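Local structure of 1-pyrroline-5-carboxylate dehydrogenase (Thermus thermophilus, 1UZB) at residues M1-F6 with Y145-L150; R28-E33 with L116-V121; V200-I205 with I253-F258; K429-A434 with L457-R462. The protein probably oxidises glutamate gamma-semialdehyde, the open form of 1-pyrroline-5-carboxylate, to glutamate, using NAD+ as hydride acceptor as aldehyde dehydrogenases do. One frame throughout, in Å; residues are numbered along the deposited sequence.

In the fold
Contact 1 joins the N-terminal tail to the end of helix 128-149 and so closes a loop of well over a hundred residues. Contact 2 lies wholly within that loop, setting helix 17-32 against helix 113-124; the centres of the two contacts are 31 Å apart. Contact 3 opens only after contact 1 has closed, and it links two strands that flank strand 165-180. The two sites touch where Ala149 packs on Val200. Contact 4 comes last and closes a short loop between helices 431-439 and 454-463, which pack on the seven-stranded sheet. Contacts 2 and 4 lie on opposite sides of the chain's centre, their own centres about 45 Å apart.

Contact 1 of 4, residues M1-F6 with Y145-L150; sequences MTVEPF and YARAAL
Arg147 grips the backbone carbonyl of Glu4 side-on with two nitrogens, NH1 lying 2.9 Å from Glu4 O and NE 3.1 Å from the same Glu4 O. The oxygen sits in the guanidinium plane. NE approaches nearly along the C=O axis, whereas NH1 is tilted 24° from the carbonyl plane. Apolar groups sandwich the flat head: Val3 CG2 lies over one face, 3.7 Å from Arg147 NH1, and Phe6 CA covers the opposite one. The Phe6 CB methylene also meets the aliphatic shaft, at 3.8 Å from Arg147 CD. In this way an irregular N-terminal tail is pinned to the last turns of helix 128-149. Arginine suits the place because its chain, extended from CG to NE, spans the gap to the tail and still offers two parallel N-H donors; a carbonyl oxygen can take both. The third nitrogen, NH2, is held by a salt bridge to Glu143, one turn back on the helix, which fixes the rotation of the head. Farther out, the Phe6 ring meets Tyr144 edge-to-face and touches Val160 of the third subunit, while Thr2 OG1 is hydrogen-bonded to Asp166 of the second subunit.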
loop_
_atom_site.group_PDB
_atom_site.type_symbol
_atom_site.label_atom_id
_atom_site.label_comp_id
_atom_site.label_asym_id
_atom_site.label_seq_id
_atom_site.Cartn_x
_atom_site.Cartn_y
_atom_site.Cartn_z
ATOM N N MET A 1 -11.591 -6.606 3.848
ATOM C CA MET A 1 -13.083 -6.611 3.886
ATOM C C MET A 1 -13.612 -8.035 3.987
ATOM O O MET A 1 -12.993 -8.974 3.486
ATOM C CB MET A 1 -13.635 -5.941 2.634
ATOM N N THR A 2 -14.760 -8.189 4.637
ATOM C CA THR A 2 -15.371 -9.501 4.796
ATOM C C THR A 2 -16.629 -9.649 3.943
ATOM O O THR A 2 -17.290 -10.687 3.968
ATOM C CB THR A 2 -15.716 -9.774 6.275
ATOM O OG1 THR A 2 -16.479 -8.684 6.803
ATOM C CG2 THR A 2 -14.445 -9.935 7.096
ATOM N N VAL A 3 -16.951 -8.602 3.189
ATOM C CA VAL A 3 -18.109 -8.599 2.304
ATOM C C VAL A 3 -17.652 -8.095 0.944
ATOM O O VAL A 3 -16.543 -7.574 0.811
ATOM C CB VAL A 3 -19.231 -7.668 2.823
ATOM C CG1 VAL A 3 -19.873 -8.264 4.071
ATOM C CG2 VAL A 3 -18.665 -6.286 3.125
ATOM N N GLU A 4 -18.496 -8.258 -0.068
ATOM C CA GLU A 4 -18.147 -7.792 -1.402
ATOM C C GLU A 4 -18.044 -6.275 -1.432
ATOM O O GLU A 4 -18.647 -5.583 -0.609
ATOM C CB GLU A 4 -19.194 -8.247 -2.421
ATOM C CG GLU A 4 -19.057 -9.697 -2.843
ATOM C CD GLU A 4 -20.113 -10.111 -3.842
ATOM O OE1 GLU A 4 -19.926 -11.157 -4.498
ATOM O OE2 GLU A 4 -21.132 -9.400 -3.965
ATOM N N PRO A 5 -17.262 -5.735 -2.376
ATOM C CA PRO A 5 -17.120 -4.283 -2.474
ATOM C C PRO A 5 -18.497 -3.655 -2.665
ATOM O O PRO A 5 -19.385 -4.251 -3.277
ATOM C CB PRO A 5 -16.236 -4.106 -3.706
ATOM C CG PRO A 5 -15.382 -5.329 -3.683
ATOM C CD PRO A 5 -16.376 -6.418 -3.335
ATOM N N PHE A 6 -18.671 -2.457 -2.126
ATOM C CA PHE A 6 -19.931 -1.740 -2.247
ATOM C C PHE A 6 -20.325 -1.513 -3.700
ATOM O O PHE A 6 -19.485 -1.187 -4.539
ATOM C CB PHE A 6 -19.827 -0.378 -1.558
ATOM C CG PHE A 6 -21.014 0.510 -1.794
ATOM C CD1 PHE A 6 -22.135 0.436 -0.973
ATOM C CD2 PHE A 6 -21.025 1.399 -2.868
ATOM C CE1 PHE A 6 -23.253 1.233 -1.220
ATOM C CE2 PHE A 6 -22.133 2.199 -3.126
ATOM C CZ PHE A 6 -23.250 2.117 -2.302
ATOM N N TYR A 145 -22.547 2.871 4.767
ATOM C CA TYR A 145 -22.122 3.199 6.125
ATOM C C TYR A 145 -21.635 1.976 6.909
ATOM O O TYR A 145 -20.750 2.100 7.754
ATOM C CB TYR A 145 -23.250 3.922 6.872
ATOM C CG TYR A 145 -23.577 5.301 6.318
ATOM C CD1 TYR A 145 -24.866 5.819 6.416
ATOM C CD2 TYR A 145 -22.600 6.082 5.691
ATOM C CE1 TYR A 145 -25.185 7.075 5.904
ATOM C CE2 TYR A 145 -22.906 7.346 5.167
ATOM C CZ TYR A 145 -24.200 7.833 5.277
ATOM O OH TYR A 145 -24.525 9.058 4.735
ATOM N N ALA A 146 -22.187 0.795 6.633
ATOM C CA ALA A 146 -21.735 -0.410 7.329
ATOM C C ALA A 146 -20.251 -0.633 7.036
ATOM O O ALA A 146 -19.479 -1.002 7.920
ATOM C CB ALA A 146 -22.536 -1.616 6.874
ATOM N N ARG A 147 -19.868 -0.419 5.781
ATOM C CA ARG A 147 -18.486 -0.591 5.350
ATOM C C ARG A 147 -17.604 0.578 5.779
ATOM O O ARG A 147 -16.494 0.384 6.267
ATOM C CB ARG A 147 -18.431 -0.742 3.825
ATOM C CG ARG A 147 -19.051 -2.038 3.301
ATOM C CD ARG A 147 -19.187 -1.999 1.781
ATOM N NE ARG A 147 -19.607 -3.272 1.192
ATOM C CZ ARG A 147 -20.832 -3.781 1.267
ATOM N NH1 ARG A 147 -21.102 -4.945 0.692
ATOM N NH2 ARG A 147 -21.791 -3.131 1.907
ATOM N N ALA A 148 -18.104 1.793 5.600
ATOM C CA ALA A 148 -17.335 2.976 5.954
ATOM C C ALA A 148 -16.981 3.022 7.436
ATOM O O ALA A 148 -15.892 3.471 7.808
ATOM C CB ALA A 148 -18.101 4.232 5.556
ATOM N N ALA A 149 -17.892 2.552 8.281
ATOM C CA ALA A 149 -17.664 2.560 9.723
ATOM C C ALA A 149 -16.423 1.753 10.108
ATOM O O ALA A 149 -15.724 2.095 11.062
ATOM C CB ALA A 149 -18.896 2.015 10.448
ATOM N N LEU A 150 -16.139 0.686 9.369
ATOM C CA LEU A 150 -14.976 -0.140 9.682
ATOM C C LEU A 150 -13.658 0.599 9.481
ATOM O O LEU A 150 -12.632 0.216 10.046
ATOM C CB LEU A 150 -15.002 -1.415 8.840
ATOM C CG LEU A 150 -16.067 -2.428 9.277
ATOM C CD1 LEU A 150 -16.230 -3.503 8.216
ATOM C CD2 LEU A 150 -15.670 -3.042 10.611
#

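Contact 2 of 4, residues R28-E33 with L116-V121; sequences RRVREE and LEATLV
The apolar part of this contact rests on Val30, which fits against Ala118 and Thr119. Its CG2 methyl comes 3.6 Å from Ala118 CB and also lies 3.8 Å from Thr119 OG1. The other branch, CG1, reaches over the helix backbone, 4.1 Å from Thr119 CA. With chi1 at 168°, CG1 stands anti to the backbone N and CG2 anti to the carbonyl carbon, so the two methyls spread over neighbouring residues of the opposite helix. Alanine and threonine are short enough to let the helices come close, the CA atoms of Val30 and Thr119 being 6.3 Å apart. The arrangement is a helix-helix interface: helix 17-32 turns one apolar side toward helix 113-124, Leu27 continuing it a turn before Val30 by covering Ala118 and Val121, while charged residues such as Arg28 and Arg29 lie toward solvent. The polar part centres on Thr119, whose OG1 would be costly to bury alone. It stands anti to its own carbonyl carbon, beside the backbone N, and there it hydrogen-bonds to Glu115 O in the preceding turn and to Lys218 NZ. Lys218, on helix 213-226, is a partner shared by both helices, since it also forms a salt bridge with Glu33 OE1; Glu33 OE2 in turn pairs with Arg36.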
loop_
_atom_site.group_PDB
_atom_site.type_symbol
_atom_site.label_atom_id
_atom_site.label_comp_id
_atom_site.label_asym_id
_atom_site.label_seq_id
_atom_site.Cartn_x
_atom_site.Cartn_y
_atom_site.Cartn_z
ATOM N N ARG A 28 -51.312 -2.972 -4.521
ATOM C CA ARG A 28 -52.604 -3.471 -4.083
ATOM C C ARG A 28 -52.596 -3.829 -2.597
ATOM O O ARG A 28 -53.518 -3.466 -1.865
ATOM C CB ARG A 28 -53.016 -4.671 -4.941
ATOM C CG ARG A 28 -53.490 -4.261 -6.326
ATOM C CD ARG A 28 -53.572 -5.426 -7.295
ATOM N NE ARG A 28 -54.168 -4.987 -8.551
ATOM C CZ ARG A 28 -53.896 -5.506 -9.742
ATOM N NH1 ARG A 28 -53.027 -6.502 -9.861
ATOM N NH2 ARG A 28 -54.490 -5.015 -10.819
ATOM N N ARG A 29 -51.556 -4.521 -2.141
ATOM C CA ARG A 29 -51.484 -4.890 -0.732
ATOM C C ARG A 29 -51.371 -3.671 0.181
ATOM O O ARG A 29 -51.996 -3.627 1.239
ATOM C CB ARG A 29 -50.319 -5.847 -0.484
ATOM C CG ARG A 29 -50.517 -7.194 -1.150
ATOM C CD ARG A 29 -49.594 -8.240 -0.565
ATOM N NE ARG A 29 -49.762 -9.532 -1.221
ATOM C CZ ARG A 29 -49.188 -10.656 -0.809
ATOM N NH1 ARG A 29 -48.408 -10.648 0.262
ATOM N NH2 ARG A 29 -49.387 -11.787 -1.473
ATOM N N VAL A 30 -50.578 -2.680 -0.219
ATOM C CA VAL A 30 -50.441 -1.473 0.587
ATOM C C VAL A 30 -51.788 -0.754 0.667
ATOM O O VAL A 30 -52.207 -0.324 1.740
ATOM C CB VAL A 30 -49.377 -0.519 -0.002
ATOM C CG1 VAL A 30 -49.466 0.849 0.664
ATOM C CG2 VAL A 30 -47.990 -1.106 0.206
ATOM N N ARG A 31 -52.469 -0.638 -0.470
ATOM C CA ARG A 31 -53.768 0.024 -0.521
ATOM C C ARG A 31 -54.788 -0.710 0.346
ATOM O O ARG A 31 -55.604 -0.086 1.026
ATOM C CB ARG A 31 -54.277 0.084 -1.964
ATOM C CG ARG A 31 -55.650 0.726 -2.119
ATOM C CD ARG A 31 -55.616 2.214 -1.805
ATOM N NE ARG A 31 -56.942 2.822 -1.892
ATOM C CZ ARG A 31 -57.926 2.600 -1.027
ATOM N NH1 ARG A 31 -57.739 1.783 0.001
ATOM N NH2 ARG A 31 -59.101 3.196 -1.186
ATOM N N GLU A 32 -54.736 -2.035 0.319
ATOM C CA GLU A 32 -55.657 -2.849 1.102
ATOM C C GLU A 32 -55.347 -2.738 2.591
ATOM O O GLU A 32 -56.151 -3.135 3.438
ATOM C CB GLU A 32 -55.574 -4.305 0.636
ATOM C CG GLU A 32 -56.159 -4.516 -0.761
ATOM C CD GLU A 32 -55.753 -5.835 -1.399
ATOM O OE1 GLU A 32 -56.237 -6.123 -2.515
ATOM O OE2 GLU A 32 -54.949 -6.579 -0.798
ATOM N N GLU A 33 -54.183 -2.171 2.894
ATOM C CA GLU A 33 -53.715 -1.987 4.262
ATOM C C GLU A 33 -54.030 -0.586 4.798
ATOM O O GLU A 33 -53.761 -0.284 5.960
ATOM C CB GLU A 33 -52.204 -2.241 4.308
ATOM C CG GLU A 33 -51.547 -2.049 5.661
ATOM C CD GLU A 33 -50.051 -2.284 5.602
ATOM O OE1 GLU A 33 -49.369 -1.589 4.819
ATOM O OE2 GLU A 33 -49.557 -3.165 6.337
ATOM N N LEU A 116 -42.145 -1.001 0.305
ATOM C CA LEU A 116 -41.713 0.338 0.689
ATOM C C LEU A 116 -41.950 1.341 -0.440
ATOM O O LEU A 116 -42.387 2.463 -0.195
ATOM C CB LEU A 116 -40.237 0.320 1.099
ATOM C CG LEU A 116 -39.955 -0.418 2.414
ATOM C CD1 LEU A 116 -38.457 -0.545 2.620
ATOM C CD2 LEU A 116 -40.600 0.327 3.577
ATOM N N GLU A 117 -41.677 0.930 -1.675
ATOM C CA GLU A 117 -41.893 1.801 -2.824
ATOM C C GLU A 117 -43.377 2.147 -2.943
ATOM O O GLU A 117 -43.738 3.307 -3.132
ATOM C CB GLU A 117 -41.422 1.120 -4.112
ATOM C CG GLU A 117 -39.929 0.812 -4.156
ATOM C CD GLU A 117 -39.546 -0.030 -5.355
ATOM O OE1 GLU A 117 -40.459 -0.537 -6.038
ATOM O OE2 GLU A 117 -38.332 -0.194 -5.610
ATOM N N ALA A 118 -44.233 1.133 -2.819
ATOM C CA ALA A 118 -45.675 1.330 -2.913
ATOM C C ALA A 118 -46.174 2.258 -1.812
ATOM O O ALA A 118 -47.098 3.047 -2.024
ATOM C CB ALA A 118 -46.389 -0.012 -2.828
ATOM N N THR A 119 -45.564 2.168 -0.636
ATOM C CA THR A 119 -45.969 3.013 0.477
ATOM C C THR A 119 -45.608 4.465 0.162
ATOM O O THR A 119 -46.351 5.381 0.504
ATOM C CB THR A 119 -45.310 2.563 1.798
ATOM O OG1 THR A 119 -45.624 1.186 2.036
ATOM C CG2 THR A 119 -45.835 3.389 2.963
ATOM N N LEU A 120 -44.475 4.674 -0.503
ATOM C CA LEU A 120 -44.058 6.023 -0.889
ATOM C C LEU A 120 -45.015 6.594 -1.933
ATOM O O LEU A 120 -45.350 7.779 -1.905
ATOM C CB LEU A 120 -42.642 6.002 -1.471
ATOM C CG LEU A 120 -41.496 5.825 -0.475
ATOM C CD1 LEU A 120 -40.196 5.649 -1.240
ATOM C CD2 LEU A 120 -41.415 7.033 0.449
ATOM N N VAL A 121 -45.433 5.748 -2.868
ATOM C CA VAL A 121 -46.360 6.166 -3.909
ATOM C C VAL A 121 -47.626 6.737 -3.276
ATOM O O VAL A 121 -48.059 7.842 -3.609
ATOM C CB VAL A 121 -46.738 4.969 -4.820
ATOM C CG1 VAL A 121 -47.885 5.353 -5.745
ATOM C CG2 VAL A 121 -45.525 4.532 -5.637
#

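Contact 3 of 4, residues V200-I205 with I253-F258; sequences VGNTVI and IRFINF
Phe255 turns its ring toward Asn202 and Val204 by setting CG between the backbone N and the carbonyl carbon (chi1 61°), while Asn202 takes the opposite sense (chi1 -63°) and holds its amide anti to its own carbonyl carbon. The far end of the ring does the touching. Phe255 CE1 lies 3.7 Å from Asn202 OD1 and Phe255 CZ lies 3.9 Å from Asn202 CB, the amide and ring planes standing 73° apart. Phe255 CZ also approaches the backbone, 3.9 Å from Thr203 O. The Val204 CG2 methyl meets the ring at its edge, 4.2 Å from Phe255 CZ. A long, flat side chain suits the place: the CA atoms of Val204 and Phe255 are 9.4 Å apart, and the ring bridges that distance. None of these contacts satisfies the buried amide of Asn202, which is held instead by Gly175 N at OD1 and by Pro197 O and Phe506 O at ND2. Just before it, Gly201 has a positive phi and serves as the C-prime residue of a Schellman motif, ending helix 188-199 and turning the chain into strand 203-207. Strands 203-207 and 255-259 both run parallel to strand 165-180 and flank it, so Phe255 reaches across one strand's width; parallel strands joined through helices in this way are consistent with the Rossmann-like nucleotide-binding domain of aldehyde dehydrogenases.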
loop_
_atom_site.group_PDB
_atom_site.type_symbol
_atom_site.label_atom_id
_atom_site.label_comp_id
_atom_site.label_asym_id
_atom_site.label_seq_id
_atom_site.Cartn_x
_atom_site.Cartn_y
_atom_site.Cartn_z
ATOM N N VAL A 200 -21.512 3.763 14.030
ATOM C CA VAL A 200 -20.289 3.937 14.795
ATOM C C VAL A 200 -20.463 3.972 16.310
ATOM O O VAL A 200 -19.526 4.315 17.034
ATOM C CB VAL A 200 -19.516 5.197 14.333
ATOM C CG1 VAL A 200 -19.060 5.020 12.890
ATOM C CG2 VAL A 200 -20.388 6.436 14.479
ATOM N N GLY A 201 -21.656 3.636 16.798
ATOM C CA GLY A 201 -21.844 3.583 18.238
ATOM C C GLY A 201 -22.753 4.572 18.932
ATOM O O GLY A 201 -22.877 4.524 20.154
ATOM N N ASN A 202 -23.375 5.479 18.189
ATOM C CA ASN A 202 -24.286 6.440 18.801
ATOM C C ASN A 202 -25.676 5.817 18.860
ATOM O O ASN A 202 -25.923 4.762 18.266
ATOM C CB ASN A 202 -24.360 7.715 17.959
ATOM C CG ASN A 202 -23.038 8.439 17.872
ATOM O OD1 ASN A 202 -22.632 9.131 18.805
ATOM N ND2 ASN A 202 -22.351 8.280 16.746
ATOM N N THR A 203 -26.579 6.460 19.593
ATOM C CA THR A 203 -27.960 6.002 19.663
ATOM C C THR A 203 -28.798 7.183 19.182
ATOM O O THR A 203 -28.388 8.343 19.310
ATOM C CB THR A 203 -28.363 5.541 21.075
ATOM O OG1 THR A 203 -28.194 6.614 22.006
ATOM C CG2 THR A 203 -27.510 4.348 21.492
ATOM N N VAL A 204 -29.965 6.888 18.620
ATOM C CA VAL A 204 -30.793 7.923 18.026
ATOM C C VAL A 204 -32.282 7.920 18.348
ATOM O O VAL A 204 -32.898 6.867 18.536
ATOM C CB VAL A 204 -30.641 7.846 16.474
ATOM C CG1 VAL A 204 -31.679 8.711 15.773
ATOM C CG2 VAL A 204 -29.239 8.262 16.073
ATOM N N ILE A 205 -32.838 9.125 18.424
ATOM C CA ILE A 205 -34.269 9.326 18.608
ATOM C C ILE A 205 -34.630 9.992 17.279
ATOM O O ILE A 205 -34.136 11.075 16.968
ATOM C CB ILE A 205 -34.594 10.287 19.766
ATOM C CG1 ILE A 205 -34.082 9.705 21.085
ATOM C CG2 ILE A 205 -36.099 10.505 19.843
ATOM C CD1 ILE A 205 -34.312 10.612 22.280
ATOM N N ILE A 253 -29.208 16.147 25.050
ATOM C CA ILE A 253 -29.140 15.720 23.655
ATOM C C ILE A 253 -27.723 16.081 23.208
ATOM O O ILE A 253 -27.297 17.234 23.322
ATOM C CB ILE A 253 -30.215 16.427 22.791
ATOM C CG1 ILE A 253 -31.505 15.605 22.823
ATOM C CG2 ILE A 253 -29.731 16.606 21.357
ATOM C CD1 ILE A 253 -31.412 14.265 22.090
ATOM N N ARG A 254 -26.985 15.088 22.719
ATOM C CA ARG A 254 -25.594 15.293 22.316
ATOM C C ARG A 254 -25.384 15.882 20.928
ATOM O O ARG A 254 -24.455 16.660 20.709
ATOM C CB ARG A 254 -24.825 13.971 22.426
ATOM C CG ARG A 254 -23.321 14.098 22.205
ATOM C CD ARG A 254 -22.677 14.883 23.333
ATOM N NE ARG A 254 -21.268 15.212 23.119
ATOM C CZ ARG A 254 -20.838 16.213 22.359
ATOM N NH1 ARG A 254 -19.538 16.443 22.244
ATOM N NH2 ARG A 254 -21.702 16.984 21.708
ATOM N N PHE A 255 -26.230 15.493 19.983
ATOM C CA PHE A 255 -26.116 15.999 18.625
ATOM C C PHE A 255 -27.468 16.043 17.956
ATOM O O PHE A 255 -28.412 15.383 18.391
ATOM C CB PHE A 255 -25.159 15.132 17.790
ATOM C CG PHE A 255 -25.592 13.693 17.644
ATOM C CD1 PHE A 255 -25.161 12.730 18.547
ATOM C CD2 PHE A 255 -26.435 13.301 16.601
ATOM C CE1 PHE A 255 -25.556 11.398 18.420
ATOM C CE2 PHE A 255 -26.835 11.970 16.467
ATOM C CZ PHE A 255 -26.395 11.017 17.378
ATOM N N ILE A 256 -27.545 16.818 16.884
ATOM C CA ILE A 256 -28.774 16.971 16.126
ATOM C C ILE A 256 -28.435 16.802 14.654
ATOM O O ILE A 256 -27.524 17.452 14.149
ATOM C CB ILE A 256 -29.375 18.377 16.329
ATOM C CG1 ILE A 256 -29.646 18.617 17.814
ATOM C CG2 ILE A 256 -30.659 18.526 15.530
ATOM C CD1 ILE A 256 -29.588 20.082 18.208
ATOM N N ASN A 257 -29.149 15.907 13.980
ATOM C CA ASN A 257 -28.940 15.676 12.558
ATOM C C ASN A 257 -30.260 16.101 11.915
ATOM O O ASN A 257 -31.303 15.490 12.156
ATOM C CB ASN A 257 -28.636 14.196 12.305
ATOM C CG ASN A 257 -27.950 13.958 10.971
ATOM O OD1 ASN A 257 -27.544 14.898 10.284
ATOM N ND2 ASN A 257 -27.810 12.690 10.603
ATOM N N PHE A 258 -30.210 17.160 11.116
ATOM C CA PHE A 258 -31.406 17.708 10.493
ATOM C C PHE A 258 -31.315 17.929 8.996
ATOM O O PHE A 258 -30.282 18.348 8.475
ATOM C CB PHE A 258 -31.742 19.050 11.155
ATOM C CG PHE A 258 -32.791 19.849 10.427
ATOM C CD1 PHE A 258 -34.141 19.602 10.636
ATOM C CD2 PHE A 258 -32.421 20.858 9.539
ATOM C CE1 PHE A 258 -35.113 20.349 9.976
ATOM C CE2 PHE A 258 -33.386 21.614 8.869
ATOM C CZ PHE A 258 -34.733 21.359 9.089
#

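Contact 4 of 4, residues K429-A434 with L457-R462; sequences KDFAEA and LEWARR
Asp430 OD1 accepts a bond from Glu433 N at 2.9 Å, nearly along its C-O axis, and as N-cap it secures the first turn of the helix whose Phe431 and Ala432 meet Trp459. Lys429 reinforces this start: its NZ pairs with Glu433 OE1 at 3.2 Å, and its backbone N reaches Glu433 OE2 from above the carboxylate plane. The contact itself is apolar. Phe431 presents its edge to the indole, CD2 standing 3.5 Å from Trp459 CE3, with the planes of the two six-membered rings inclined at 54°, an oblique pairing. Ala432 CB meets the end of the same indole, 3.5 Å from Trp459 CH2; a methyl is small enough to let the large ring lie close. Trp459 CG lies anti to the backbone N (chi1 -178°), which sends the indole out across the gap between the helices. Deeper in, Ala460 CB approaches the Phe431 edge at CZ. Glu458 and Arg461, a turn apart on helix 454-463, form a salt bridge away from this contact, and each has a further partner: Arg100 of the fourth subunit and Glu168 of the third. Helices 431-439 and 454-463 lie side by side on the seven-stranded sheet, where Phe431 and Ala460 both rest on Val449 of strand 446-450.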
loop_
_atom_site.group_PDB
_atom_site.type_symbol
_atom_site.label_atom_id
_atom_site.label_comp_id
_atom_site.label_asym_id
_atom_site.label_seq_id
_atom_site.Cartn_x
_atom_site.Cartn_y
_atom_site.Cartn_z
ATOM N N LYS A 429 -26.010 37.224 -21.024
ATOM C CA LYS A 429 -25.222 37.468 -22.228
ATOM C C LYS A 429 -24.192 36.404 -22.576
ATOM O O LYS A 429 -24.096 35.985 -23.732
ATOM C CB LYS A 429 -24.520 38.827 -22.139
ATOM C CG LYS A 429 -23.677 39.149 -23.368
ATOM C CD LYS A 429 -23.013 40.518 -23.287
ATOM C CE LYS A 429 -21.935 40.577 -22.212
ATOM N NZ LYS A 429 -22.489 40.485 -20.833
ATOM N N ASP A 430 -23.418 35.974 -21.588
ATOM C CA ASP A 430 -22.387 34.974 -21.826
ATOM C C ASP A 430 -22.191 34.047 -20.639
ATOM O O ASP A 430 -22.905 34.141 -19.641
ATOM C CB ASP A 430 -21.058 35.655 -22.171
ATOM C CG ASP A 430 -20.682 36.742 -21.185
ATOM O OD1 ASP A 430 -20.977 36.594 -19.981
ATOM O OD2 ASP A 430 -20.074 37.748 -21.613
ATOM N N PHE A 431 -21.206 33.161 -20.752
ATOM C CA PHE A 431 -20.926 32.197 -19.699
ATOM C C PHE A 431 -20.475 32.841 -18.391
ATOM O O PHE A 431 -20.853 32.387 -17.314
ATOM C CB PHE A 431 -19.874 31.193 -20.169
ATOM C CG PHE A 431 -19.853 29.929 -19.363
ATOM C CD1 PHE A 431 -20.869 28.990 -19.503
ATOM C CD2 PHE A 431 -18.839 29.691 -18.444
ATOM C CE1 PHE A 431 -20.874 27.829 -18.735
ATOM C CE2 PHE A 431 -18.834 28.534 -17.671
ATOM C CZ PHE A 431 -19.854 27.602 -17.818
ATOM N N ALA A 432 -19.665 33.893 -18.478
ATOM C CA ALA A 432 -19.198 34.568 -17.273
ATOM C C ALA A 432 -20.400 35.108 -16.505
ATOM O O ALA A 432 -20.486 34.969 -15.285
ATOM C CB ALA A 432 -18.250 35.707 -17.635
ATOM N N GLU A 433 -21.331 35.723 -17.226
ATOM C CA GLU A 433 -22.524 36.265 -16.593
ATOM C C GLU A 433 -23.367 35.118 -16.037
ATOM O O GLU A 433 -23.994 35.253 -14.988
ATOM C CB GLU A 433 -23.333 37.083 -17.601
ATOM C CG GLU A 433 -24.521 37.806 -17.003
ATOM C CD GLU A 433 -25.155 38.773 -17.981
ATOM O OE1 GLU A 433 -24.477 39.745 -18.379
ATOM O OE2 GLU A 433 -26.324 38.561 -18.355
ATOM N N ALA A 434 -23.376 33.987 -16.738
ATOM C CA ALA A 434 -24.137 32.827 -16.279
ATOM C C ALA A 434 -23.625 32.364 -14.915
ATOM O O ALA A 434 -24.410 32.081 -14.013
ATOM C CB ALA A 434 -24.036 31.692 -17.292
ATOM N N LEU A 457 -16.530 24.120 -18.890
ATOM C CA LEU A 457 -16.752 23.093 -17.884
ATOM C C LEU A 457 -15.706 23.176 -16.780
ATOM O O LEU A 457 -16.047 23.167 -15.600
ATOM C CB LEU A 457 -16.725 21.699 -18.521
ATOM C CG LEU A 457 -17.812 21.379 -19.555
ATOM C CD1 LEU A 457 -17.652 19.937 -20.009
ATOM C CD2 LEU A 457 -19.203 21.587 -18.955
ATOM N N GLU A 458 -14.434 23.276 -17.153
ATOM C CA GLU A 458 -13.386 23.336 -16.145
ATOM C C GLU A 458 -13.450 24.637 -15.348
ATOM O O GLU A 458 -13.077 24.676 -14.178
ATOM C CB GLU A 458 -12.015 23.131 -16.796
ATOM C CG GLU A 458 -11.888 21.778 -17.510
ATOM C CD GLU A 458 -12.141 20.578 -16.602
ATOM O OE1 GLU A 458 -12.230 19.445 -17.126
ATOM O OE2 GLU A 458 -12.246 20.756 -15.370
ATOM N N TRP A 459 -13.934 25.697 -15.984
ATOM C CA TRP A 459 -14.096 26.987 -15.320
ATOM C C TRP A 459 -15.164 26.796 -14.230
ATOM O O TRP A 459 -14.988 27.206 -13.085
ATOM C CB TRP A 459 -14.547 28.019 -16.360
ATOM C CG TRP A 459 -14.714 29.427 -15.882
ATOM C CD1 TRP A 459 -14.489 29.911 -14.630
ATOM C CD2 TRP A 459 -15.153 30.538 -16.672
ATOM N NE1 TRP A 459 -14.760 31.261 -14.587
ATOM C CE2 TRP A 459 -15.170 31.670 -15.829
ATOM C CE3 TRP A 459 -15.533 30.687 -18.013
ATOM C CZ2 TRP A 459 -15.552 32.939 -16.283
ATOM C CZ3 TRP A 459 -15.914 31.949 -18.466
ATOM C CH2 TRP A 459 -15.919 33.057 -17.601
ATOM N N ALA A 460 -16.267 26.155 -14.596
ATOM C CA ALA A 460 -17.345 25.890 -13.649
ATOM C C ALA A 460 -16.885 24.967 -12.516
ATOM O O ALA A 460 -17.320 25.115 -11.378
ATOM C CB ALA A 460 -18.523 25.269 -14.374
ATOM N N ARG A 461 -16.016 24.009 -12.830
ATOM C CA ARG A 461 -15.510 23.089 -11.817
ATOM C C ARG A 461 -14.825 23.879 -10.709
ATOM O O ARG A 461 -14.885 23.506 -9.539
ATOM C CB ARG A 461 -14.517 22.101 -12.445
ATOM C CG ARG A 461 -13.912 21.091 -11.466
ATOM C CD ARG A 461 -12.957 20.138 -12.184
ATOM N NE ARG A 461 -13.650 19.412 -13.243
ATOM C CZ ARG A 461 -14.264 18.244 -13.079
ATOM N NH1 ARG A 461 -14.260 17.641 -11.895
ATOM N NH2 ARG A 461 -14.926 17.701 -14.090
ATOM N N ARG A 462 -14.185 24.980 -11.091
ATOM C CA ARG A 462 -13.471 25.818 -10.138
ATOM C C ARG A 462 -14.288 26.963 -9.542
ATOM O O ARG A 462 -14.047 27.357 -8.399
ATOM C CB ARG A 462 -12.224 26.424 -10.796
ATOM C CG ARG A 462 -11.277 25.428 -11.452
ATOM C CD ARG A 462 -9.974 26.104 -11.868
ATOM N NE ARG A 462 -10.186 27.222 -12.786
ATOM C CZ ARG A 462 -10.486 27.093 -14.075
ATOM N NH1 ARG A 462 -10.612 25.888 -14.614
ATOM N NH2 ARG A 462 -10.662 28.172 -14.828
#